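Local structure of putative glucoamylase (Bacteroides fragilis NCTC 9343, 3EU8) at residues 96-99 / 100-103; 162-165 / 166-169; 90-93 / 94-97. The protein is a putative glucoamylase, probably a glycoside hydrolase that releases glucose from starch-like glucans, though its activity remains inferred. One frame throughout, in Å; residues are numbered along the deposited sequence.

Contact 1. Residues 96-99 / 100-103; sequences VGFL and EKAD. With EDO (1,2-ethanediol), chain K; EDO (1,2-ethanediol), chain B.
Ala102 lays its methyl group on the ring of Phe98, with CB 3.8 Å from the ring centroid and 23° off the ring normal. This CH-pi contact is displaced toward the rim, and its closest approach is Phe98 CE2 to Ala102 CB at 3.5 Å. The ring reaches that place because CG stands anti to the backbone N (chi1 178°), which sends it toward the C-terminal end of the helix. Trp113 meets the same ring edge-to-face, and Leu99 packs on helices 132-149 and 154-169.

The backbone beneath is the last turn of the helix. Phe98 O is gripped twice: Ala102 N donates nearly head-on at 2.8 Å, while Lys101 N comes from above the carbonyl plane at 3.1 Å. Glu100 N still bonds to Val96 O at 3.0 Å, but the bonds of Gly97 O to Glu100 N and Lys101 N are both weak. A water donates to Leu99 O and Ala102 O, bridging the two carbonyls as the chain turns away.

On the outer side, Glu100 crosses Val96 at an angle, CG over Val96 O and OE2 3.7 Å from Val96 CG1, and its OE1 forms a salt bridge to Arg162. Lys101 stretches back along the helix, its NZ donating to an ethanediol O1 at 3.0 Å. Beyond Ala102 the chain is extended, and Asp103 is held by His119, Val120 and Trp113. The whole is the C-terminal end of helix 85-101, where i+3 and i+4 bonds mix and an apolar residue just past the last turn closes over an aromatic one.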
loop_
_atom_site.group_PDB
_atom_site.type_symbol
_atom_site.label_atom_id
_atom_site.label_comp_id
_atom_site.label_asym_id
_atom_site.label_seq_id
_atom_site.Cartn_x
_atom_site.Cartn_y
_atom_site.Cartn_z
ATOM N N VAL A 96 12.442 13.979 1.980
ATOM C CA VAL A 96 11.939 15.159 1.285
ATOM C C VAL A 96 13.016 15.827 0.416
ATOM O O VAL A 96 12.742 16.188 -0.692
ATOM C CB VAL A 96 11.253 16.194 2.246
ATOM C CG1 VAL A 96 10.834 17.471 1.474
ATOM C CG2 VAL A 96 10.041 15.575 2.929
ATOM N N GLY A 97 14.233 15.960 0.922
ATOM C CA GLY A 97 15.367 16.425 0.129
ATOM C C GLY A 97 15.572 15.673 -1.177
ATOM O O GLY A 97 15.736 16.277 -2.224
ATOM N N PHE A 98 15.514 14.340 -1.119
ATOM C CA PHE A 98 15.588 13.539 -2.330
ATOM C C PHE A 98 14.438 13.824 -3.267
ATOM O O PHE A 98 14.628 13.935 -4.483
ATOM C CB PHE A 98 15.587 12.051 -1.976
ATOM C CG PHE A 98 15.610 11.122 -3.171
ATOM C CD1 PHE A 98 16.814 10.804 -3.789
ATOM C CD2 PHE A 98 14.431 10.570 -3.669
ATOM C CE1 PHE A 98 16.843 9.969 -4.868
ATOM C CE2 PHE A 98 14.448 9.730 -4.771
ATOM C CZ PHE A 98 15.668 9.414 -5.375
ATOM N N LEU A 99 13.227 13.907 -2.730
ATOM C CA LEU A 99 12.050 14.128 -3.580
ATOM C C LEU A 99 12.120 15.477 -4.306
ATOM O O LEU A 99 11.641 15.617 -5.451
ATOM C CB LEU A 99 10.764 14.017 -2.765
ATOM C CG LEU A 99 10.384 12.614 -2.252
ATOM C CD1 LEU A 99 9.070 12.664 -1.466
ATOM C CD2 LEU A 99 10.307 11.600 -3.407
ATOM N N GLU A 100 12.745 16.459 -3.653
ATOM C CA GLU A 100 12.886 17.824 -4.198
ATOM C C GLU A 100 13.908 17.917 -5.334
ATOM O O GLU A 100 13.880 18.882 -6.094
ATOM C CB GLU A 100 13.298 18.786 -3.093
ATOM C CG GLU A 100 12.173 19.128 -2.109
ATOM C CD GLU A 100 12.613 19.974 -0.904
ATOM O OE1 GLU A 100 13.819 19.998 -0.562
ATOM O OE2 GLU A 100 11.734 20.615 -0.284
ATOM N N LYS A 101 14.792 16.924 -5.445
ATOM C CA LYS A 101 15.848 16.888 -6.478
ATOM C C LYS A 101 15.700 15.736 -7.490
ATOM O O LYS A 101 16.168 15.868 -8.597
ATOM C CB LYS A 101 17.253 16.866 -5.798
ATOM C CG LYS A 101 17.571 15.631 -4.990
ATOM C CD LYS A 101 18.995 15.644 -4.387
ATOM C CE LYS A 101 19.265 14.349 -3.617
ATOM N NZ LYS A 101 20.690 14.195 -3.095
ATOM N N ALA A 102 15.023 14.634 -7.131
ATOM C CA ALA A 102 14.881 13.453 -8.024
ATOM C C ALA A 102 13.949 13.773 -9.221
ATOM O O ALA A 102 13.224 14.749 -9.181
ATOM C CB ALA A 102 14.370 12.222 -7.241
ATOM N N ASP A 103 14.031 12.961 -10.276
ATOM C CA ASP A 103 13.231 13.114 -11.490
ATOM C C ASP A 103 11.752 13.177 -11.176
ATOM O O ASP A 103 11.231 12.303 -10.484
ATOM C CB ASP A 103 13.461 11.905 -12.437
ATOM C CG ASP A 103 14.807 11.964 -13.195
ATOM O OD1 ASP A 103 15.635 12.847 -12.904
ATOM O OD2 ASP A 103 15.035 11.100 -14.081
HETATM C C1 EDO K . 18.879 12.559 0.098
HETATM O O1 EDO K . 19.583 12.280 -1.130
HETATM C C2 EDO K . 18.689 14.062 0.360
HETATM O O2 EDO K . 19.962 14.721 0.537
HETATM C C1 EDO B . 19.719 14.334 -9.842
HETATM O O1 EDO B . 19.735 14.830 -8.488
HETATM C C2 EDO B . 18.307 13.895 -10.250
HETATM O O2 EDO B . 17.609 14.794 -11.145
HETATM O O HOH W 1 12.153 16.934 -8.026
#

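Contact 2. Residues 162-165 / 166-169; sequences RIDK and LWRE. With EDO (1,2-ethanediol), chain S.
Two salt bridges of i to i+4 spacing, Lys165 to Glu169 and Asp164 to Arg168, run along the outer side of helix 154-169. In the first, Lys165 NZ donates to Glu169 OE2 at 3.0 Å, meeting the oxygen on its syn side and 23° out of the carboxylate plane. The lysine chain runs extended and then bends at its last torsion (chi4 -82°), which turns NZ onto the carboxylate. Glu169 OE1 has a second cationic partner in Arg104. The other ion pair is looser: Asp164 OD2 lies 3.5 Å from Arg168 NE, near the guanidinium plane, with the carboxylate turned 42° from it. The other oxygen, Asp164 OD1, lies at the indole edge, 3.6 Å from Trp167 CD1.

A water bridges each pair. One molecule donates to Asp164 OD2 and accepts from Arg168 NH2 at 3.0 Å; another accepts from Lys165 NZ at 2.7 Å and donates weakly to Glu169 OE1. Arg168 NH2 also gives a straight bond to an ethanediol O1.

Apolar groups occupy the inner side. Ile163 touches helices 85-101 and 132-149, Leu166 packs on Val96, Leu99 and Tyr109, and Trp167 on Leu143 and Leu211, with its NE1 bonded to Asp416. Backbone bonds are regular, with Trp167 N to Ile163 O at 2.9 Å.

Each bridge pairs an acid with a base one turn away, in opposite order along the chain, so the charges probably balance locally: closely in Lys165-Glu169, more distantly in Asp164-Arg168, where a water helps to join the groups.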
loop_
_atom_site.group_PDB
_atom_site.type_symbol
_atom_site.label_atom_id
_atom_site.label_comp_id
_atom_site.label_asym_id
_atom_site.label_seq_id
_atom_site.Cartn_x
_atom_site.Cartn_y
_atom_site.Cartn_z
ATOM N N ARG A 162 7.561 22.077 3.237
ATOM C CA ARG A 162 8.203 21.558 2.052
ATOM C C ARG A 162 7.355 20.449 1.407
ATOM O O ARG A 162 7.217 20.402 0.173
ATOM C CB ARG A 162 9.570 21.067 2.406
ATOM C CG ARG A 162 10.559 22.188 2.683
ATOM C CD ARG A 162 11.769 21.638 3.363
ATOM N NE ARG A 162 12.565 20.731 2.534
ATOM C CZ ARG A 162 13.642 20.080 2.981
ATOM N NH1 ARG A 162 14.037 20.229 4.226
ATOM N NH2 ARG A 162 14.353 19.299 2.180
ATOM N N ILE A 163 6.780 19.588 2.251
ATOM C CA ILE A 163 5.785 18.601 1.797
ATOM C C ILE A 163 4.560 19.244 1.145
ATOM O O ILE A 163 4.073 18.761 0.132
ATOM C CB ILE A 163 5.304 17.632 2.949
ATOM C CG1 ILE A 163 6.487 16.801 3.439
ATOM C CG2 ILE A 163 4.233 16.696 2.454
ATOM C CD1 ILE A 163 6.228 16.037 4.695
ATOM N N ASP A 164 4.044 20.308 1.729
ATOM C CA ASP A 164 2.885 20.974 1.132
ATOM C C ASP A 164 3.208 21.531 -0.273
ATOM O O ASP A 164 2.375 21.456 -1.181
ATOM C CB ASP A 164 2.332 22.056 2.055
ATOM C CG ASP A 164 0.980 22.637 1.571
ATOM O OD1 ASP A 164 -0.041 21.910 1.616
ATOM O OD2 ASP A 164 0.974 23.825 1.138
ATOM N N LYS A 165 4.419 22.047 -0.452
ATOM C CA LYS A 165 4.871 22.503 -1.780
ATOM C C LYS A 165 4.957 21.337 -2.782
ATOM O O LYS A 165 4.499 21.476 -3.894
ATOM C CB LYS A 165 6.240 23.217 -1.699
ATOM C CG LYS A 165 6.605 24.004 -2.959
ATOM C CD LYS A 165 7.845 24.833 -2.717
ATOM C CE LYS A 165 8.453 25.380 -4.021
ATOM N NZ LYS A 165 9.327 24.363 -4.715
ATOM N N LEU A 166 5.545 20.199 -2.392
ATOM C CA LEU A 166 5.525 18.982 -3.265
ATOM C C LEU A 166 4.117 18.573 -3.646
ATOM O O LEU A 166 3.836 18.324 -4.812
ATOM C CB LEU A 166 6.246 17.786 -2.628
ATOM C CG LEU A 166 7.762 17.928 -2.402
ATOM C CD1 LEU A 166 8.269 16.785 -1.466
ATOM C CD2 LEU A 166 8.561 18.079 -3.719
ATOM N N TRP A 167 3.235 18.515 -2.657
ATOM C CA TRP A 167 1.810 18.271 -2.878
ATOM C C TRP A 167 1.184 19.243 -3.878
ATOM O O TRP A 167 0.471 18.852 -4.802
ATOM C CB TRP A 167 1.117 18.371 -1.535
ATOM C CG TRP A 167 -0.404 18.502 -1.504
ATOM C CD1 TRP A 167 -1.118 19.484 -0.846
ATOM C CD2 TRP A 167 -1.387 17.601 -2.045
ATOM N NE1 TRP A 167 -2.455 19.252 -0.963
ATOM C CE2 TRP A 167 -2.658 18.124 -1.716
ATOM C CE3 TRP A 167 -1.320 16.417 -2.793
ATOM C CZ2 TRP A 167 -3.860 17.498 -2.102
ATOM C CZ3 TRP A 167 -2.491 15.779 -3.140
ATOM C CH2 TRP A 167 -3.756 16.344 -2.828
ATOM N N ARG A 168 1.440 20.526 -3.696
ATOM C CA ARG A 168 0.902 21.527 -4.617
ATOM C C ARG A 168 1.366 21.394 -6.058
ATOM O O ARG A 168 0.641 21.759 -6.971
ATOM C CB ARG A 168 1.229 22.926 -4.134
ATOM C CG ARG A 168 0.479 23.331 -2.881
ATOM C CD ARG A 168 0.639 24.798 -2.606
ATOM N NE ARG A 168 1.911 25.130 -2.005
ATOM C CZ ARG A 168 2.862 25.936 -2.484
ATOM N NH1 ARG A 168 2.796 26.533 -3.672
ATOM N NH2 ARG A 168 3.939 26.132 -1.727
ATOM N N GLU A 169 2.588 20.907 -6.242
ATOM C CA GLU A 169 3.207 20.757 -7.560
ATOM C C GLU A 169 2.700 19.609 -8.384
ATOM O O GLU A 169 2.961 19.585 -9.569
ATOM C CB GLU A 169 4.754 20.668 -7.406
ATOM C CG GLU A 169 5.327 22.002 -7.000
ATOM C CD GLU A 169 6.739 21.989 -6.473
ATOM O OE1 GLU A 169 7.236 20.958 -5.994
ATOM O OE2 GLU A 169 7.352 23.067 -6.496
HETATM C C1 EDO S . 6.267 28.888 -4.044
HETATM O O1 EDO S . 5.966 28.468 -2.709
HETATM C C2 EDO S . 5.465 28.042 -5.024
HETATM O O2 EDO S . 6.031 28.019 -6.340
HETATM O O HOH W 2 3.410 25.383 1.161
HETATM O O HOH W 3 9.659 21.844 -3.906
#

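Contact 3. Residues 90-93 / 94-97; sequences RRME and KIVG. With EDO (1,2-ethanediol), chain C.
With chi1 at 175°, Arg91 swings CG opposite its own amide nitrogen, and a bend at chi2 (60°) completes the path that lays CG and CD by Ile95 CD1; a second bend at chi3 (72°) then turns NE aside from that methyl. The isoleucine answers with CG1 beside its own backbone N, which points CD1 back toward the arginine. The two side chains meet obliquely, with Arg91 CG 3.7 Å from Ile95 CD1. That methyl also lies 3.6 Å from Arg91 O, so it rests on the arginine's backbone as well as on its chain.

Beyond the methylenes the guanidinium turns to polar partners. Arg91 NH1 donates to an ethanediol O1 at 2.7 Å, a bent bond, and the same oxygen is 3.4 Å from Ile95 CD1. Arg91 also binds the backbone carbonyls of Phe33 and Trp34 and makes a cation-pi contact with Trp34, which places its head against the end of helix 18-34. The ethanediol, probably from the crystallisation liquor, is held further by Gly42 and Ser67.

On the neighbouring side of the helix, Met92, a selenomethionine, bends inward, its SE 4.4 Å from Ile95 CD1, and packs against Ile74, Leu75, Leu159 and Val145. Val96 follows it one turn later, with CG2 3.3 Å from Met92 O. Lys94 runs extended outward to Pro39 O.

The backbone is a regular helix, as the bond of Val96 N to Met92 O at 2.9 Å illustrates, and Gly97 N closes on Glu93 O at the same length. The chemistry implies a division of labour within one side chain: the aliphatic half of Arg91 joins the apolar packing of Ile95, while its guanidinium is held by the Phe33 and Trp34 carbonyls and the Trp34 ring, surroundings that would favour a positive charge there.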
loop_
_atom_site.group_PDB
_atom_site.type_symbol
_atom_site.label_atom_id
_atom_site.label_comp_id
_atom_site.label_asym_id
_atom_site.label_seq_id
_atom_site.Cartn_x
_atom_site.Cartn_y
_atom_site.Cartn_z
ATOM N N ARG A 90 15.087 14.065 11.087
ATOM C CA ARG A 90 16.252 14.020 10.198
ATOM C C ARG A 90 16.035 13.074 9.042
ATOM O O ARG A 90 16.479 13.361 7.943
ATOM C CB ARG A 90 17.507 13.605 10.950
ATOM C CG ARG A 90 18.046 14.670 11.902
ATOM C CD ARG A 90 19.408 14.275 12.534
ATOM N NE ARG A 90 20.471 14.240 11.513
ATOM C CZ ARG A 90 20.999 13.137 10.968
ATOM N NH1 ARG A 90 20.624 11.913 11.348
ATOM N NH2 ARG A 90 21.936 13.261 10.034
ATOM N N ARG A 91 15.359 11.954 9.284
ATOM C CA ARG A 91 14.985 11.034 8.194
ATOM C C ARG A 91 13.992 11.645 7.205
ATOM O O ARG A 91 14.132 11.505 5.986
ATOM C CB ARG A 91 14.434 9.708 8.740
ATOM C CG ARG A 91 13.929 8.780 7.626
ATOM C CD ARG A 91 15.075 8.432 6.629
ATOM N NE ARG A 91 15.975 7.520 7.300
ATOM C CZ ARG A 91 15.798 6.201 7.348
ATOM N NH1 ARG A 91 14.796 5.583 6.699
ATOM N NH2 ARG A 91 16.638 5.498 8.052
HETATM N N MSE A 92 12.961 12.285 7.733
HETATM C CA MSE A 92 11.955 12.929 6.903
HETATM C C MSE A 92 12.570 14.007 6.029
HETATM O O MSE A 92 12.227 14.098 4.853
HETATM C CB MSE A 92 10.806 13.525 7.761
HETATM C CG MSE A 92 9.974 12.499 8.497
HETATM SE SE MSE A 92 9.251 11.070 7.359
HETATM C CE MSE A 92 7.969 10.338 8.601
ATOM N N GLU A 93 13.481 14.791 6.610
ATOM C CA GLU A 93 14.266 15.817 5.888
ATOM C C GLU A 93 15.083 15.218 4.744
ATOM O O GLU A 93 15.111 15.769 3.645
ATOM C CB GLU A 93 15.205 16.605 6.851
ATOM C CG GLU A 93 14.452 17.523 7.814
ATOM C CD GLU A 93 15.301 18.102 8.941
ATOM O OE1 GLU A 93 16.405 17.600 9.226
ATOM O OE2 GLU A 93 14.843 19.081 9.550
ATOM N N LYS A 94 15.723 14.085 4.996
ATOM C CA LYS A 94 16.462 13.351 3.944
ATOM C C LYS A 94 15.581 12.912 2.804
ATOM O O LYS A 94 15.949 13.088 1.667
ATOM C CB LYS A 94 17.120 12.092 4.494
ATOM C CG LYS A 94 18.137 11.448 3.546
ATOM C CD LYS A 94 18.846 10.317 4.263
ATOM C CE LYS A 94 20.095 9.878 3.605
ATOM N NZ LYS A 94 20.455 8.537 4.170
ATOM N N ILE A 95 14.446 12.285 3.131
ATOM C CA ILE A 95 13.476 11.780 2.150
ATOM C C ILE A 95 12.900 12.927 1.315
ATOM O O ILE A 95 12.917 12.886 0.089
ATOM C CB ILE A 95 12.342 11.010 2.842
ATOM C CG1 ILE A 95 12.822 9.654 3.338
ATOM C CG2 ILE A 95 11.147 10.775 1.904
ATOM C CD1 ILE A 95 11.981 9.063 4.495
ATOM N N VAL A 96 12.442 13.979 1.980
ATOM C CA VAL A 96 11.939 15.159 1.285
ATOM C C VAL A 96 13.016 15.827 0.416
ATOM O O VAL A 96 12.742 16.188 -0.692
ATOM C CB VAL A 96 11.253 16.194 2.246
ATOM C CG1 VAL A 96 10.834 17.471 1.474
ATOM C CG2 VAL A 96 10.041 15.575 2.929
ATOM N N GLY A 97 14.233 15.960 0.922
ATOM C CA GLY A 97 15.367 16.425 0.129
ATOM C C GLY A 97 15.572 15.673 -1.177
ATOM O O GLY A 97 15.736 16.277 -2.224
HETATM C C1 EDO C . 12.144 4.916 4.107
HETATM O O1 EDO C . 13.027 5.884 4.696
HETATM C C2 EDO C . 10.953 5.691 3.557
HETATM O O2 EDO C . 9.957 4.817 3.029
#

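Contacts 3 and 1 follow one another on helix 85-101 and share Val96 and Gly97, whereas contact 2 belongs to helix 154-169, which packs against it. All three are partly buried, with apolar groups inward and charged ones outward. Contact 3 keeps full helical bonding and ties its helix to the end of helix 18-34; contact 1 is where that bonding becomes irregular. Contact 2 is the one with ion pairs between its own segments, on its solvent-facing side. The two helices join through Glu100 and Arg162, whose OE1 to NH2 distance is 2.9 Å, and through Val96 packed on Ile163.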